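Local coordinates for protein 3-dehydroquinate dehydratase (Enterococcus faecalis, PDB 4PH6) that catalyses the cis-dehydration of 3-dehydroquinate to 3-dehydroshikimate through an imine intermediate, the third step of the chorismate pathway, at residues E155-R160 and V184-S189. Residues are numbered along the deposited sequence; the frame is centred on the assembly and turned at random.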
loop_
_atom_site.group_PDB
_atom_site.type_symbol
_atom_site.label_atom_id
_atom_site.label_comp_id
_atom_site.label_asym_id
_atom_site.label_seq_id
_atom_site.Cartn_x
_atom_site.Cartn_y
_atom_site.Cartn_z
ATOM N N GLU A 155 -12.208 0.960 -16.410
ATOM C CA GLU A 155 -13.609 1.195 -16.708
ATOM C C GLU A 155 -14.417 -0.091 -16.597
ATOM O O GLU A 155 -15.555 -0.080 -16.140
ATOM C CB GLU A 155 -13.782 1.801 -18.106
ATOM C CG GLU A 155 -13.164 3.185 -18.238
ATOM C CD GLU A 155 -11.661 3.124 -18.498
ATOM O OE1 GLU A 155 -11.244 2.326 -19.363
ATOM O OE2 GLU A 155 -10.890 3.833 -17.810
ATOM N N GLU A 156 -13.825 -1.199 -17.016
ATOM C CA GLU A 156 -14.528 -2.472 -17.004
ATOM C C GLU A 156 -14.711 -2.986 -15.576
ATOM O O GLU A 156 -15.756 -3.532 -15.249
ATOM C CB GLU A 156 -13.790 -3.495 -17.876
ATOM C CG GLU A 156 -14.354 -4.902 -17.834
ATOM C CD GLU A 156 -15.806 -4.985 -18.272
ATOM O OE1 GLU A 156 -16.490 -5.937 -17.832
ATOM O OE2 GLU A 156 -16.256 -4.106 -19.050
ATOM N N ILE A 157 -13.709 -2.791 -14.726
ATOM C CA ILE A 157 -13.822 -3.124 -13.305
ATOM C C ILE A 157 -14.939 -2.295 -12.666
ATOM O O ILE A 157 -15.774 -2.818 -11.920
ATOM C CB ILE A 157 -12.488 -2.888 -12.564
ATOM C CG1 ILE A 157 -11.367 -3.700 -13.232
ATOM C CG2 ILE A 157 -12.624 -3.252 -11.075
ATOM C CD1 ILE A 157 -9.970 -3.494 -12.667
ATOM N N VAL A 158 -14.958 -1.001 -12.978
ATOM C CA VAL A 158 -15.990 -0.099 -12.477
ATOM C C VAL A 158 -17.369 -0.504 -13.015
ATOM O O VAL A 158 -18.357 -0.481 -12.284
ATOM C CB VAL A 158 -15.684 1.382 -12.868
ATOM C CG1 VAL A 158 -16.877 2.280 -12.614
ATOM C CG2 VAL A 158 -14.452 1.894 -12.112
ATOM N N ALA A 159 -17.432 -0.870 -14.290
ATOM C CA ALA A 159 -18.689 -1.252 -14.898
ATOM C C ALA A 159 -19.214 -2.526 -14.259
ATOM O O ALA A 159 -20.417 -2.653 -14.028
ATOM C CB ALA A 159 -18.535 -1.434 -16.417
ATOM N N ARG A 160 -18.315 -3.462 -13.965
ATOM C CA ARG A 160 -18.735 -4.708 -13.343
ATOM C C ARG A 160 -19.231 -4.460 -11.927
ATOM O O ARG A 160 -20.246 -5.019 -11.520
ATOM C CB ARG A 160 -17.608 -5.735 -13.355
ATOM C CG ARG A 160 -17.297 -6.241 -14.754
ATOM C CD ARG A 160 -16.299 -7.370 -14.732
ATOM N NE ARG A 160 -15.815 -7.691 -16.074
ATOM C CZ ARG A 160 -14.907 -8.632 -16.341
ATOM N NH1 ARG A 160 -14.382 -9.355 -15.362
ATOM N NH2 ARG A 160 -14.514 -8.833 -17.589
ATOM N N VAL A 184 -2.044 -3.181 -10.754
ATOM C CA VAL A 184 -2.416 -3.004 -9.357
ATOM C C VAL A 184 -2.981 -1.599 -9.167
ATOM O O VAL A 184 -3.964 -1.406 -8.464
ATOM C CB VAL A 184 -1.227 -3.227 -8.407
ATOM C CG1 VAL A 184 -1.696 -3.130 -6.943
ATOM C CG2 VAL A 184 -0.592 -4.584 -8.684
ATOM N N LEU A 185 -2.366 -0.624 -9.820
ATOM C CA LEU A 185 -2.879 0.730 -9.794
ATOM C C LEU A 185 -4.265 0.784 -10.440
ATOM O O LEU A 185 -5.158 1.468 -9.948
ATOM C CB LEU A 185 -1.911 1.675 -10.501
ATOM C CG LEU A 185 -0.700 2.076 -9.654
ATOM C CD1 LEU A 185 0.325 2.857 -10.496
ATOM C CD2 LEU A 185 -1.148 2.897 -8.458
ATOM N N THR A 186 -4.426 0.059 -11.543
ATOM C CA THR A 186 -5.702 -0.007 -12.231
ATOM C C THR A 186 -6.806 -0.441 -11.256
ATOM O O THR A 186 -7.819 0.256 -11.098
ATOM C CB THR A 186 -5.636 -0.976 -13.431
ATOM O OG1 THR A 186 -4.668 -0.494 -14.376
ATOM C CG2 THR A 186 -7.002 -1.099 -14.098
ATOM N N LEU A 187 -6.575 -1.563 -10.578
ATOM C CA LEU A 187 -7.484 -2.053 -9.546
ATOM C C LEU A 187 -7.722 -1.014 -8.435
ATOM O O LEU A 187 -8.866 -0.735 -8.084
ATOM C CB LEU A 187 -6.942 -3.361 -8.951
ATOM C CG LEU A 187 -7.825 -4.124 -7.955
ATOM C CD1 LEU A 187 -7.600 -3.631 -6.524
ATOM C CD2 LEU A 187 -9.305 -4.030 -8.337
ATOM N N LEU A 188 -6.652 -0.460 -7.867
ATOM C CA LEU A 188 -6.799 0.519 -6.787
ATOM C C LEU A 188 -7.607 1.746 -7.234
ATOM O O LEU A 188 -8.485 2.201 -6.512
ATOM C CB LEU A 188 -5.429 0.946 -6.252
ATOM C CG LEU A 188 -4.650 -0.144 -5.514
ATOM C CD1 LEU A 188 -3.248 0.305 -5.152
ATOM C CD2 LEU A 188 -5.411 -0.556 -4.270
ATOM N N SER A 189 -7.320 2.262 -8.426
ATOM C CA SER A 189 -8.064 3.399 -8.994
ATOM C C SER A 189 -9.534 3.093 -9.285
ATOM O O SER A 189 -10.412 3.917 -9.042
ATOM C CB SER A 189 -7.411 3.870 -10.289
ATOM O OG SER A 189 -6.183 4.502 -10.024
#
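Ile-157 reaches out from helix 154-166 and sets the end of its side chain against helix 181-197, where Thr-186 and Leu-187 receive it. Its CD1 lies 4.1 Å from Thr-186 CG2, methyl to methyl, and 4.2 Å from Leu-187 CA, so the tip of the isoleucine rests partly on the backbone of the second helix. The extended outer torsion (chi2 176°) carries CD1 that far. The other branch, CG2, sits opposite the backbone N and looks across at Leu-187 CD2 at 4.4 Å. Leu-187 starts out pointing away from Ile-157, and it is the end of its side chain that swings back to make this looser apolar contact.

Thr-186 presents its methyl to the neighbouring helix, while its OG1 is hydrogen-bonded to the carbonyl O of Thr-182, a turn earlier. Behind the interface, Leu-187 also packs on Thr-205 and Ser-207 of strand 203-207, while Ile-157 touches Ala-190 one turn further along helix 181-197. Elsewhere on the first helix, Arg-160 forms a salt bridge with Glu-156 one turn back, NE to OE1 2.6 Å, the oxygen lying in the guanidinium plane, and its NH1 is hydrogen-bonded to Asn-145 OD1 on strand 140-147. These two helices follow consecutive strands, 140-147 and 171-176, and their apolar join belongs to the outer helical layer of the (beta/alpha)8 barrel of type I dehydroquinases.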